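Local coordinates for YkuI protein (Bacillus subtilis, PDB 2BAS), which binds the second messenger cyclic di-GMP and probably cleaves it as a phosphodiesterase, at residues A103-L108 and L140-L145; D320-L325 and G348-Q353; R335-M338 and D344-T347. All coordinates share one frame; numbering follows the deposited sequence.

Contact 1 of 3, residues A103-L108 and L140-L145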
ATOM      1  N   ALA A 103      31.800  23.314   0.942  1.00 67.98           N
ATOM      2  CA  ALA A 103      31.627  22.212   1.891  1.00 67.72           C
ATOM      3  C   ALA A 103      31.994  20.835   1.325  1.00 67.13           C
ATOM      4  O   ALA A 103      32.588  20.725   0.255  1.00 66.39           O
ATOM      5  CB  ALA A 103      30.209  22.207   2.424  1.00 68.05           C
ATOM      6  N   ASP A 104      31.615  19.793   2.060  1.00 67.67           N
ATOM      7  CA  ASP A 104      31.918  18.405   1.712  1.00 68.28           C
ATOM      8  C   ASP A 104      31.306  17.988   0.373  1.00 68.16           C
ATOM      9  O   ASP A 104      30.144  18.287   0.090  1.00 67.97           O
ATOM     10  CB  ASP A 104      31.440  17.473   2.830  1.00 68.99           C
ATOM     11  CG  ASP A 104      31.914  17.917   4.213  1.00 71.11           C
ATOM     12  OD1 ASP A 104      32.106  17.037   5.079  1.00 75.64           O
ATOM     13  OD2 ASP A 104      32.100  19.133   4.442  1.00 72.73           O
ATOM     14  N   SER A 105      32.101  17.279  -0.426  1.00 67.41           N
ATOM     15  CA  SER A 105      31.755  16.883  -1.799  1.00 66.63           C
ATOM     16  C   SER A 105      30.664  15.792  -1.943  1.00 66.10           C
ATOM     17  O   SER A 105      30.322  15.386  -3.061  1.00 66.29           O
ATOM     18  CB  SER A 105      33.044  16.455  -2.520  1.00 66.77           C
ATOM     19  OG  SER A 105      32.863  16.313  -3.916  1.00 66.82           O
ATOM     20  N   ASP A 106      30.105  15.334  -0.825  1.00 64.49           N
ATOM     21  CA  ASP A 106      29.152  14.218  -0.845  1.00 62.34           C
ATOM     22  C   ASP A 106      27.777  14.578  -0.272  1.00 61.65           C
ATOM     23  O   ASP A 106      26.867  13.735  -0.230  1.00 59.19           O
ATOM     24  CB  ASP A 106      29.727  13.030  -0.074  1.00 62.35           C
ATOM     25  CG  ASP A 106      29.819  13.295   1.423  1.00 62.68           C
ATOM     26  OD1 ASP A 106      29.252  12.501   2.205  1.00 62.54           O
ATOM     27  OD2 ASP A 106      30.439  14.306   1.822  1.00 66.45           O
ATOM     28  N   LEU A 107      27.644  15.825   0.177  1.00 61.25           N
ATOM     29  CA  LEU A 107      26.398  16.336   0.732  1.00 60.17           C
ATOM     30  C   LEU A 107      25.304  16.368  -0.332  1.00 60.56           C
ATOM     31  O   LEU A 107      25.541  16.749  -1.476  1.00 60.54           O
ATOM     32  CB  LEU A 107      26.602  17.736   1.333  1.00 58.53           C
ATOM     33  CG  LEU A 107      27.325  17.898   2.682  1.00 56.06           C
ATOM     34  CD1 LEU A 107      27.367  19.350   3.088  1.00 55.73           C
ATOM     35  CD2 LEU A 107      26.680  17.090   3.798  1.00 51.73           C
ATOM     36  N   LEU A 108      24.113  15.937   0.046  1.00 61.12           N
ATOM     37  CA  LEU A 108      22.979  15.983  -0.863  1.00 62.04           C
ATOM     38  C   LEU A 108      22.429  17.401  -0.864  1.00 61.48           C
ATOM     39  O   LEU A 108      22.495  18.083   0.159  1.00 62.95           O
ATOM     40  CB  LEU A 108      21.904  14.967  -0.444  1.00 60.50           C
ATOM     41  CG  LEU A 108      22.309  13.487  -0.560  1.00 61.22           C
ATOM     42  CD1 LEU A 108      21.357  12.557   0.209  1.00 59.23           C
ATOM     43  CD2 LEU A 108      22.435  13.024  -2.007  1.00 58.07           C
ATOM     44  N   LEU A 140      26.087  16.012 -10.726  1.00 64.22           N
ATOM     45  CA  LEU A 140      24.627  16.088 -10.853  1.00 63.58           C
ATOM     46  C   LEU A 140      23.854  15.118  -9.963  1.00 63.88           C
ATOM     47  O   LEU A 140      22.694  15.381  -9.616  1.00 63.40           O
ATOM     48  CB  LEU A 140      24.198  15.896 -12.310  1.00 63.29           C
ATOM     49  CG  LEU A 140      24.596  16.984 -13.312  1.00 63.87           C
ATOM     50  CD1 LEU A 140      24.377  16.511 -14.743  1.00 64.23           C
ATOM     51  CD2 LEU A 140      23.850  18.290 -13.047  1.00 62.49           C
ATOM     52  N   HIS A 141      24.494  14.009  -9.593  1.00 64.10           N
ATOM     53  CA  HIS A 141      23.850  12.988  -8.772  1.00 64.33           C
ATOM     54  C   HIS A 141      23.646  13.446  -7.333  1.00 64.47           C
ATOM     55  O   HIS A 141      23.045  12.736  -6.538  1.00 64.89           O
ATOM     56  CB  HIS A 141      24.598  11.641  -8.834  1.00 65.32           C
ATOM     57  CG  HIS A 141      25.941  11.638  -8.159  1.00 67.09           C
ATOM     58  ND1 HIS A 141      27.120  11.484  -8.853  1.00 68.26           N
ATOM     59  CD2 HIS A 141      26.288  11.741  -6.852  1.00 68.77           C
ATOM     60  CE1 HIS A 141      28.137  11.503  -8.008  1.00 67.02           C
ATOM     61  NE2 HIS A 141      27.659  11.662  -6.787  1.00 67.06           N
ATOM     62  N   ARG A 142      24.148  14.631  -7.003  1.00 64.64           N
ATOM     63  CA  ARG A 142      24.013  15.174  -5.655  1.00 65.16           C
ATOM     64  C   ARG A 142      22.748  16.005  -5.466  1.00 65.05           C
ATOM     65  O   ARG A 142      22.422  16.401  -4.338  1.00 65.71           O
ATOM     66  CB  ARG A 142      25.232  16.024  -5.313  1.00 64.95           C
ATOM     67  CG  ARG A 142      26.492  15.216  -5.022  1.00 67.90           C
ATOM     68  CD  ARG A 142      27.711  16.137  -4.953  1.00 71.35           C
ATOM     69  NE  ARG A 142      27.589  17.133  -3.888  1.00 70.58           N
ATOM     70  CZ  ARG A 142      28.364  18.206  -3.759  1.00 72.40           C
ATOM     71  NH1 ARG A 142      29.337  18.452  -4.633  1.00 74.69           N
ATOM     72  NH2 ARG A 142      28.160  19.041  -2.750  1.00 73.76           N
ATOM     73  N   PHE A 143      22.048  16.272  -6.565  1.00 63.71           N
ATOM     74  CA  PHE A 143      20.854  17.105  -6.531  1.00 63.95           C
ATOM     75  C   PHE A 143      19.594  16.301  -6.295  1.00 63.31           C
ATOM     76  O   PHE A 143      19.333  15.309  -6.980  1.00 63.07           O
ATOM     77  CB  PHE A 143      20.695  17.896  -7.830  1.00 63.97           C
ATOM     78  CG  PHE A 143      21.738  18.961  -8.026  1.00 68.03           C
ATOM     79  CD1 PHE A 143      22.757  18.790  -8.967  1.00 68.05           C
ATOM     80  CD2 PHE A 143      21.706  20.139  -7.280  1.00 66.73           C
ATOM     81  CE1 PHE A 143      23.720  19.778  -9.163  1.00 68.06           C
ATOM     82  CE2 PHE A 143      22.673  21.123  -7.468  1.00 66.36           C
ATOM     83  CZ  PHE A 143      23.678  20.946  -8.410  1.00 64.45           C
ATOM     84  N   VAL A 144      18.808  16.739  -5.318  1.00 63.09           N
ATOM     85  CA  VAL A 144      17.495  16.153  -5.100  1.00 62.18           C
ATOM     86  C   VAL A 144      16.415  17.199  -5.407  1.00 61.05           C
ATOM     87  O   VAL A 144      16.221  18.164  -4.664  1.00 60.52           O
ATOM     88  CB  VAL A 144      17.347  15.530  -3.697  1.00 61.74           C
ATOM     89  CG1 VAL A 144      15.965  14.940  -3.530  1.00 65.54           C
ATOM     90  CG2 VAL A 144      18.381  14.434  -3.497  1.00 61.84           C
ATOM     91  N   LEU A 145      15.744  16.994  -6.534  1.00 59.50           N
ATOM     92  CA  LEU A 145      14.671  17.854  -6.975  1.00 59.44           C
ATOM     93  C   LEU A 145      13.340  17.394  -6.364  1.00 61.27           C
ATOM     94  O   LEU A 145      12.792  16.345  -6.735  1.00 59.56           O
ATOM     95  CB  LEU A 145      14.601  17.827  -8.498  1.00 58.47           C
ATOM     96  CG  LEU A 145      13.759  18.859  -9.229  1.00 60.10           C
ATOM     97  CD1 LEU A 145      14.501  20.185  -9.269  1.00 66.60           C
ATOM     98  CD2 LEU A 145      13.473  18.388 -10.642  1.00 62.11           C
TER
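The guanidinium group of Arg-142 has the backbone oxygen of Ser-105 over one of its faces, 3.1 Å from the plane and displaced from the centre of the group. Asp-106 N lies on that same face, farther off. At the edge, NE of Arg-142 donates a hydrogen bond to O of Leu-107 at 3.2 Å. The bond is nearly straight, 171° at the hydrogen, and the acceptor sits only 5° out of the guanidinium plane. Ser-105 O is about as near NE but is badly angled for bonding, so the two carbonyls play different roles. A bend at chi3 (61°) in the otherwise extended arginine chain turns the guanidinium toward the 103-108 loop. Closer to the backbone, CA of Leu-108 makes a CA-H...O contact of 3.5 Å with O of Arg-142. Just beyond, Ile-109 is backbone hydrogen-bonded to both Arg-142 and Val-144, as expected where parallel strands pair. The contact therefore ties a loop to the incoming ends of the neighbouring parallel strands 108-112 and 143-147, at the N-terminal rim of the TIM-barrel-like EAL fold; in such barrels the active site lies at the other rim.

Contact 2 of 3, residues D320-L325 and G348-Q353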
ATOM      1  N   ASP A 320     -19.444 -31.301  13.534  1.00 64.31           N
ATOM      2  CA  ASP A 320     -19.707 -31.519  14.939  1.00 65.44           C
ATOM      3  C   ASP A 320     -18.478 -31.191  15.786  1.00 65.02           C
ATOM      4  O   ASP A 320     -18.613 -30.691  16.907  1.00 65.81           O
ATOM      5  CB  ASP A 320     -20.205 -32.944  15.178  1.00 66.09           C
ATOM      6  CG  ASP A 320     -21.642 -33.161  14.667  1.00 70.62           C
ATOM      7  OD1 ASP A 320     -22.405 -32.166  14.567  1.00 72.67           O
ATOM      8  OD2 ASP A 320     -22.016 -34.326  14.377  1.00 72.55           O
ATOM      9  N   PHE A 321     -17.287 -31.444  15.240  1.00 62.44           N
ATOM     10  CA  PHE A 321     -16.037 -31.146  15.952  1.00 60.24           C
ATOM     11  C   PHE A 321     -15.836 -29.653  16.260  1.00 59.65           C
ATOM     12  O   PHE A 321     -15.430 -29.300  17.373  1.00 60.32           O
ATOM     13  CB  PHE A 321     -14.816 -31.737  15.217  1.00 58.18           C
ATOM     14  CG  PHE A 321     -13.502 -31.086  15.581  1.00 52.81           C
ATOM     15  CD1 PHE A 321     -12.912 -31.304  16.827  1.00 50.00           C
ATOM     16  CD2 PHE A 321     -12.851 -30.253  14.670  1.00 52.11           C
ATOM     17  CE1 PHE A 321     -11.694 -30.685  17.165  1.00 49.81           C
ATOM     18  CE2 PHE A 321     -11.624 -29.631  14.995  1.00 47.14           C
ATOM     19  CZ  PHE A 321     -11.049 -29.848  16.238  1.00 47.33           C
ATOM     20  N   ILE A 322     -16.115 -28.787  15.285  1.00 58.27           N
ATOM     21  CA  ILE A 322     -15.904 -27.348  15.474  1.00 58.30           C
ATOM     22  C   ILE A 322     -16.928 -26.724  16.428  1.00 60.03           C
ATOM     23  O   ILE A 322     -16.621 -25.749  17.124  1.00 61.11           O
ATOM     24  CB  ILE A 322     -15.796 -26.547  14.140  1.00 57.93           C
ATOM     25  CG1 ILE A 322     -17.081 -26.648  13.300  1.00 58.77           C
ATOM     26  CG2 ILE A 322     -14.563 -26.991  13.341  1.00 58.46           C
ATOM     27  CD1 ILE A 322     -17.079 -25.749  12.058  1.00 56.30           C
ATOM     28  N   LYS A 323     -18.131 -27.295  16.466  1.00 60.43           N
ATOM     29  CA  LYS A 323     -19.170 -26.826  17.373  1.00 60.55           C
ATOM     30  C   LYS A 323     -18.707 -27.050  18.803  1.00 59.80           C
ATOM     31  O   LYS A 323     -18.933 -26.211  19.684  1.00 59.84           O
ATOM     32  CB  LYS A 323     -20.487 -27.568  17.133  1.00 63.00           C
ATOM     33  CG  LYS A 323     -21.102 -27.372  15.754  1.00 63.00           C
ATOM     34  CD  LYS A 323     -22.335 -28.231  15.628  1.00 65.75           C
ATOM     35  CE  LYS A 323     -22.836 -28.271  14.202  1.00 67.68           C
ATOM     36  NZ  LYS A 323     -23.923 -29.296  14.065  1.00 70.59           N
ATOM     37  N   LYS A 324     -18.053 -28.190  19.016  1.00 58.50           N
ATOM     38  CA  LYS A 324     -17.500 -28.544  20.311  1.00 57.63           C
ATOM     39  C   LYS A 324     -16.245 -27.720  20.581  1.00 57.03           C
ATOM     40  O   LYS A 324     -16.044 -27.248  21.691  1.00 56.57           O
ATOM     41  CB  LYS A 324     -17.188 -30.039  20.387  1.00 57.36           C
ATOM     42  CG  LYS A 324     -18.402 -30.969  20.320  1.00 58.18           C
ATOM     43  CD  LYS A 324     -17.966 -32.419  20.552  1.00 59.78           C
ATOM     44  CE  LYS A 324     -19.085 -33.442  20.320  1.00 65.43           C
ATOM     45  NZ  LYS A 324     -19.398 -33.644  18.874  1.00 68.70           N
ATOM     46  N   LEU A 325     -15.397 -27.536  19.572  1.00 57.29           N
ATOM     47  CA  LEU A 325     -14.225 -26.684  19.765  1.00 56.81           C
ATOM     48  C   LEU A 325     -14.646 -25.265  20.184  1.00 57.11           C
ATOM     49  O   LEU A 325     -14.093 -24.711  21.139  1.00 56.86           O
ATOM     50  CB  LEU A 325     -13.329 -26.657  18.523  1.00 55.56           C
ATOM     51  CG  LEU A 325     -11.979 -25.941  18.697  1.00 55.05           C
ATOM     52  CD1 LEU A 325     -11.106 -26.626  19.754  1.00 49.03           C
ATOM     53  CD2 LEU A 325     -11.229 -25.819  17.366  1.00 54.14           C
ATOM     54  N   GLY A 348     -19.234 -25.969   7.475  1.00 66.32           N
ATOM     55  CA  GLY A 348     -19.926 -24.693   7.590  1.00 64.61           C
ATOM     56  C   GLY A 348     -19.133 -23.861   8.588  1.00 64.50           C
ATOM     57  O   GLY A 348     -18.039 -24.266   9.004  1.00 64.24           O
ATOM     58  N   ASN A 349     -19.666 -22.701   8.972  1.00 63.06           N
ATOM     59  CA  ASN A 349     -19.045 -21.886  10.008  1.00 61.22           C
ATOM     60  C   ASN A 349     -19.776 -22.094  11.315  1.00 62.11           C
ATOM     61  O   ASN A 349     -20.980 -22.390  11.311  1.00 63.03           O
ATOM     62  CB  ASN A 349     -19.153 -20.391   9.681  1.00 61.59           C
ATOM     63  CG  ASN A 349     -18.098 -19.909   8.716  1.00 61.50           C
ATOM     64  OD1 ASN A 349     -17.193 -20.644   8.337  1.00 68.86           O
ATOM     65  ND2 ASN A 349     -18.214 -18.660   8.307  1.00 61.14           N
ATOM     66  N   VAL A 350     -19.057 -21.951  12.429  1.00 60.49           N
ATOM     67  CA  VAL A 350     -19.717 -21.728  13.716  1.00 60.61           C
ATOM     68  C   VAL A 350     -19.377 -20.290  14.059  1.00 60.29           C
ATOM     69  O   VAL A 350     -18.241 -19.851  13.837  1.00 59.34           O
ATOM     70  CB  VAL A 350     -19.380 -22.765  14.841  1.00 60.46           C
ATOM     71  CG1 VAL A 350     -19.755 -24.164  14.383  1.00 62.15           C
ATOM     72  CG2 VAL A 350     -17.920 -22.727  15.263  1.00 59.85           C
ATOM     73  N   PHE A 351     -20.370 -19.553  14.547  1.00 59.03           N
ATOM     74  CA  PHE A 351     -20.258 -18.108  14.677  1.00 60.09           C
ATOM     75  C   PHE A 351     -20.885 -17.671  15.983  1.00 60.70           C
ATOM     76  O   PHE A 351     -21.976 -18.123  16.333  1.00 61.29           O
ATOM     77  CB  PHE A 351     -20.946 -17.450  13.470  1.00 61.24           C
ATOM     78  CG  PHE A 351     -20.942 -15.949  13.484  1.00 62.17           C
ATOM     79  CD1 PHE A 351     -19.830 -15.238  13.051  1.00 64.63           C
ATOM     80  CD2 PHE A 351     -22.067 -15.242  13.891  1.00 66.00           C
ATOM     81  CE1 PHE A 351     -19.824 -13.837  13.039  1.00 64.19           C
ATOM     82  CE2 PHE A 351     -22.072 -13.838  13.889  1.00 68.75           C
ATOM     83  CZ  PHE A 351     -20.943 -13.136  13.457  1.00 63.01           C
ATOM     84  N   LYS A 352     -20.175 -16.819  16.717  1.00 61.83           N
ATOM     85  CA  LYS A 352     -20.653 -16.314  18.003  1.00 63.29           C
ATOM     86  C   LYS A 352     -21.280 -14.929  17.844  1.00 65.78           C
ATOM     87  O   LYS A 352     -20.579 -13.928  17.642  1.00 66.80           O
ATOM     88  CB  LYS A 352     -19.523 -16.301  19.038  1.00 63.25           C
ATOM     89  CG  LYS A 352     -19.973 -15.978  20.449  1.00 61.62           C
ATOM     90  CD  LYS A 352     -18.860 -16.156  21.476  1.00 60.83           C
ATOM     91  CE  LYS A 352     -19.468 -16.178  22.875  1.00 71.21           C
ATOM     92  NZ  LYS A 352     -18.478 -16.093  23.990  1.00 75.11           N
ATOM     93  N   GLN A 353     -22.606 -14.891  17.932  1.00 66.16           N
ATOM     94  CA  GLN A 353     -23.371 -13.673  17.753  1.00 67.09           C
ATOM     95  C   GLN A 353     -24.124 -13.388  19.039  1.00 68.07           C
ATOM     96  O   GLN A 353     -24.984 -14.172  19.454  1.00 68.51           O
ATOM     97  CB  GLN A 353     -24.348 -13.853  16.588  1.00 67.74           C
ATOM     98  CG  GLN A 353     -25.386 -12.747  16.421  1.00 69.12           C
ATOM     99  CD  GLN A 353     -26.633 -13.239  15.695  1.00 70.99           C
ATOM    100  OE1 GLN A 353     -27.697 -13.361  16.302  1.00 73.42           O
ATOM    101  NE2 GLN A 353     -26.503 -13.547  14.402  1.00 65.62           N
TER
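Apolar packing of a helix on a β-sheet brings Ile-322 and Lys-323 against Val-350: helix 318-328 lies over strand 349-353 of the antiparallel sheet in the C-terminal part of the chain. The evidence is the absence of any hydrogen bond between the two segments, together with the burial of Ile-322, Gly-348 and Val-350. The nearest CA atoms, of Lys-323 and Val-350, are 6.3 Å apart.

Val-350 points its side chain at the helix and uses both methyls. CG1 of Val-350 rests against CG1 of Ile-322 at 3.8 Å, and CG1 of Val-350 also meets CG of Lys-323 at 3.7 Å, where the two side chains cross at about a right angle. CG2 of Val-350 instead faces the helix backbone, 3.8 Å from O of Ile-322. In Ile-322 the CG1 branch takes the position between backbone N and carbonyl carbon (chi1 61°), which brings CD1 of Ile-322 to 3.5 Å from O of Gly-348.

Lys-323 contributes only its aliphatic root. Beyond CG the extended chain leads away, and its NZ forms a salt bridge with OD1 of Asp-320, one helical turn back, at 3.3 Å; Tyr-359 of strand 356-360 adds a cation-pi contact. Near the start of the helix, Asp-319 accepts a hydrogen bond from the backbone N of Gly-348, a polar tie beside the apolar one.

On the sheet, Ile-336 of the adjoining strand 335-340 also touches Val-350, while Asn-349 points away from the helix. A helix packed on an antiparallel sheet of strand order 3-2-1-6-5-4 is an α/β arrangement that recalls PAS-like sensor domains.

Contact 3 of 3, residues R335-M338 and D344-T347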
ATOM      1  N   ARG A 335     -15.506 -16.928  15.514  1.00 58.11           N
ATOM      2  CA  ARG A 335     -15.720 -17.718  14.290  1.00 57.85           C
ATOM      3  C   ARG A 335     -14.674 -18.810  14.171  1.00 58.62           C
ATOM      4  O   ARG A 335     -13.482 -18.568  14.422  1.00 58.19           O
ATOM      5  CB  ARG A 335     -15.706 -16.845  13.040  1.00 55.57           C
ATOM      6  CG  ARG A 335     -16.380 -17.499  11.859  1.00 60.22           C
ATOM      7  CD  ARG A 335     -16.097 -16.781  10.564  1.00 60.87           C
ATOM      8  NE  ARG A 335     -16.887 -15.563  10.389  1.00 63.33           N
ATOM      9  CZ  ARG A 335     -16.412 -14.328  10.540  1.00 60.62           C
ATOM     10  NH1 ARG A 335     -17.206 -13.287  10.327  1.00 54.16           N
ATOM     11  NH2 ARG A 335     -15.145 -14.134  10.887  1.00 54.77           N
ATOM     12  N   ILE A 336     -15.137 -20.016  13.831  1.00 59.90           N
ATOM     13  CA  ILE A 336     -14.269 -21.181  13.588  1.00 59.67           C
ATOM     14  C   ILE A 336     -14.749 -21.959  12.351  1.00 60.94           C
ATOM     15  O   ILE A 336     -15.956 -22.160  12.182  1.00 60.09           O
ATOM     16  CB  ILE A 336     -14.201 -22.116  14.826  1.00 58.69           C
ATOM     17  CG1 ILE A 336     -13.814 -21.309  16.066  1.00 61.68           C
ATOM     18  CG2 ILE A 336     -13.198 -23.270  14.613  1.00 54.79           C
ATOM     19  CD1 ILE A 336     -13.726 -22.115  17.354  1.00 59.21           C
ATOM     20  N   TYR A 337     -13.799 -22.382  11.504  1.00 61.46           N
ATOM     21  CA  TYR A 337     -14.061 -23.175  10.292  1.00 60.90           C
ATOM     22  C   TYR A 337     -12.779 -23.886   9.818  1.00 62.25           C
ATOM     23  O   TYR A 337     -11.677 -23.511  10.236  1.00 62.19           O
ATOM     24  CB  TYR A 337     -14.631 -22.291   9.162  1.00 63.53           C
ATOM     25  CG  TYR A 337     -13.693 -21.197   8.672  1.00 62.43           C
ATOM     26  CD1 TYR A 337     -12.937 -21.351   7.508  1.00 67.21           C
ATOM     27  CD2 TYR A 337     -13.557 -20.023   9.383  1.00 63.89           C
ATOM     28  CE1 TYR A 337     -12.066 -20.331   7.076  1.00 70.43           C
ATOM     29  CE2 TYR A 337     -12.706 -19.020   8.976  1.00 68.55           C
ATOM     30  CZ  TYR A 337     -11.965 -19.163   7.829  1.00 70.23           C
ATOM     31  OH  TYR A 337     -11.134 -18.119   7.475  1.00 67.51           O
HETATM   32  N   MSE A 338     -12.932 -24.883   8.934  1.00 62.12           N
HETATM   33  CA  MSE A 338     -11.820 -25.673   8.379  1.00 63.95           C
HETATM   34  C   MSE A 338     -11.766 -25.666   6.850  1.00 60.42           C
HETATM   35  O   MSE A 338     -12.809 -25.673   6.195  1.00 60.53           O
HETATM   36  CB  MSE A 338     -11.926 -27.134   8.830  1.00 63.49           C
HETATM   37  CG  MSE A 338     -11.364 -27.449  10.200  1.00 65.30           C
HETATM   38 SE   MSE A 338     -12.025 -29.174  10.908  1.00 78.65          SE
HETATM   39  CE  MSE A 338     -11.501 -30.456   9.426  1.00 69.99           C
ATOM     40  N   ASP A 344     -10.565 -24.755  -0.122  1.00 63.87           N
ATOM     41  CA  ASP A 344     -11.962 -25.164  -0.055  1.00 63.07           C
ATOM     42  C   ASP A 344     -12.384 -25.400   1.393  1.00 62.78           C
ATOM     43  O   ASP A 344     -11.790 -26.205   2.095  1.00 64.69           O
ATOM     44  CB  ASP A 344     -12.214 -26.421  -0.876  1.00 61.40           C
ATOM     45  CG  ASP A 344     -12.207 -26.163  -2.381  1.00 65.94           C
ATOM     46  OD1 ASP A 344     -12.406 -24.998  -2.785  1.00 65.70           O
ATOM     47  OD2 ASP A 344     -12.028 -27.141  -3.164  1.00 64.34           O
ATOM     48  N   GLN A 345     -13.426 -24.703   1.825  1.00 61.86           N
ATOM     49  CA  GLN A 345     -13.942 -24.858   3.168  1.00 62.94           C
ATOM     50  C   GLN A 345     -14.603 -26.233   3.328  1.00 63.65           C
ATOM     51  O   GLN A 345     -15.523 -26.565   2.585  1.00 64.83           O
ATOM     52  CB  GLN A 345     -14.914 -23.725   3.478  1.00 61.42           C
ATOM     53  CG  GLN A 345     -15.152 -23.539   4.946  1.00 62.28           C
ATOM     54  CD  GLN A 345     -15.709 -22.178   5.307  1.00 59.69           C
ATOM     55  OE1 GLN A 345     -15.306 -21.159   4.759  1.00 67.47           O
ATOM     56  NE2 GLN A 345     -16.612 -22.155   6.265  1.00 59.95           N
ATOM     57  N   LEU A 346     -14.108 -27.032   4.278  1.00 63.83           N
ATOM     58  CA  LEU A 346     -14.599 -28.404   4.523  1.00 62.94           C
ATOM     59  C   LEU A 346     -15.827 -28.478   5.444  1.00 62.70           C
ATOM     60  O   LEU A 346     -16.453 -29.528   5.564  1.00 63.18           O
ATOM     61  CB  LEU A 346     -13.481 -29.270   5.127  1.00 62.26           C
ATOM     62  CG  LEU A 346     -12.202 -29.589   4.337  1.00 62.19           C
ATOM     63  CD1 LEU A 346     -11.068 -30.118   5.243  1.00 55.16           C
ATOM     64  CD2 LEU A 346     -12.472 -30.554   3.181  1.00 46.38           C
ATOM     65  N   THR A 347     -16.148 -27.367   6.100  1.00 63.07           N
ATOM     66  CA  THR A 347     -17.225 -27.291   7.085  1.00 63.48           C
ATOM     67  C   THR A 347     -18.051 -26.031   6.873  1.00 65.45           C
ATOM     68  O   THR A 347     -17.610 -25.106   6.202  1.00 66.47           O
ATOM     69  CB  THR A 347     -16.648 -27.111   8.510  1.00 63.28           C
ATOM     70  OG1 THR A 347     -15.836 -25.927   8.542  1.00 61.45           O
ATOM     71  CG2 THR A 347     -15.831 -28.306   8.953  1.00 61.84           C
TER
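The carbonyl oxygen of Met-338, a selenomethionine here, receives the backbone N-H of Leu-346, with N of Leu-346 and O of Met-338 2.7 Å apart. CA of Gln-345 adds a CA-H...O contact to O of Met-338 at 3.3 Å. The other backbone polar atom of this residue is met by a side chain: N of Met-338 donates to OG1 of Thr-347 at 3.1 Å, with 162° at the hydrogen. Both bonding atoms of Met-338 are thus occupied by the returning chain, one through a main-chain amide and one through a threonine hydroxyl.

Gln-345 packs against Tyr-337. Its CG is anti to the backbone N (chi1 -161°), and the extended chain crosses the tyrosine at about a right angle. The amide lies beside the root of the ring, their planes 31° apart, with NE2 of Gln-345 3.5 Å from CB of Tyr-337 and OE1 of Gln-345 3.6 Å from CD1 of Tyr-337. Several bonds fix the amide's rotation: NE2 of Gln-345 donates to O of Thr-347 at 3.1 Å and weakly to Asn-349, while OE1 accepts from the indole of Trp-368. Tyr-337 also meets the ring of Phe-416 on strand 413-419.

Apolar parts fill in around Met-338. CE of Met-338 reaches CD1 of Leu-346 at 4.2 Å, and its CB lies alongside CG2 of Thr-347, a residue that also touches Ile-322 of helix 318-328.

Chemically, the Thr-347 hydroxyl takes the place of a main-chain acceptor for Met-338 N, while the Gln-345 amide braces the returning chain through Thr-347 O. The connection between strands 335-340 and 349-353 is thus held in a defined shape, with the backbone N and O of Met-338 and both ends of the Gln-345 amide hydrogen-bonded.

How the contacts relate
Contact 1 comes first along the chain, in the EAL barrel, and closes before the others open; contact 3 is nested inside the loop closed by contact 2. Centre to centre, contact 1 lies about 63 Å from contact 2 and 58 Å from contact 3, on the opposite side of the chain's centre, with the long helix 271-311 running between the two parts. The centres of contacts 2 and 3 are about 9 Å apart, and the two touch, because strands 335-340 and 349-353 are neighbours in one antiparallel sheet: N of Ile-336 and O of Val-350, 3.1 Å apart, probably form a hydrogen bond. Barrel and C-terminal sheet are thus separately built, consistent with a catalytic domain coupled to a sensor-like one.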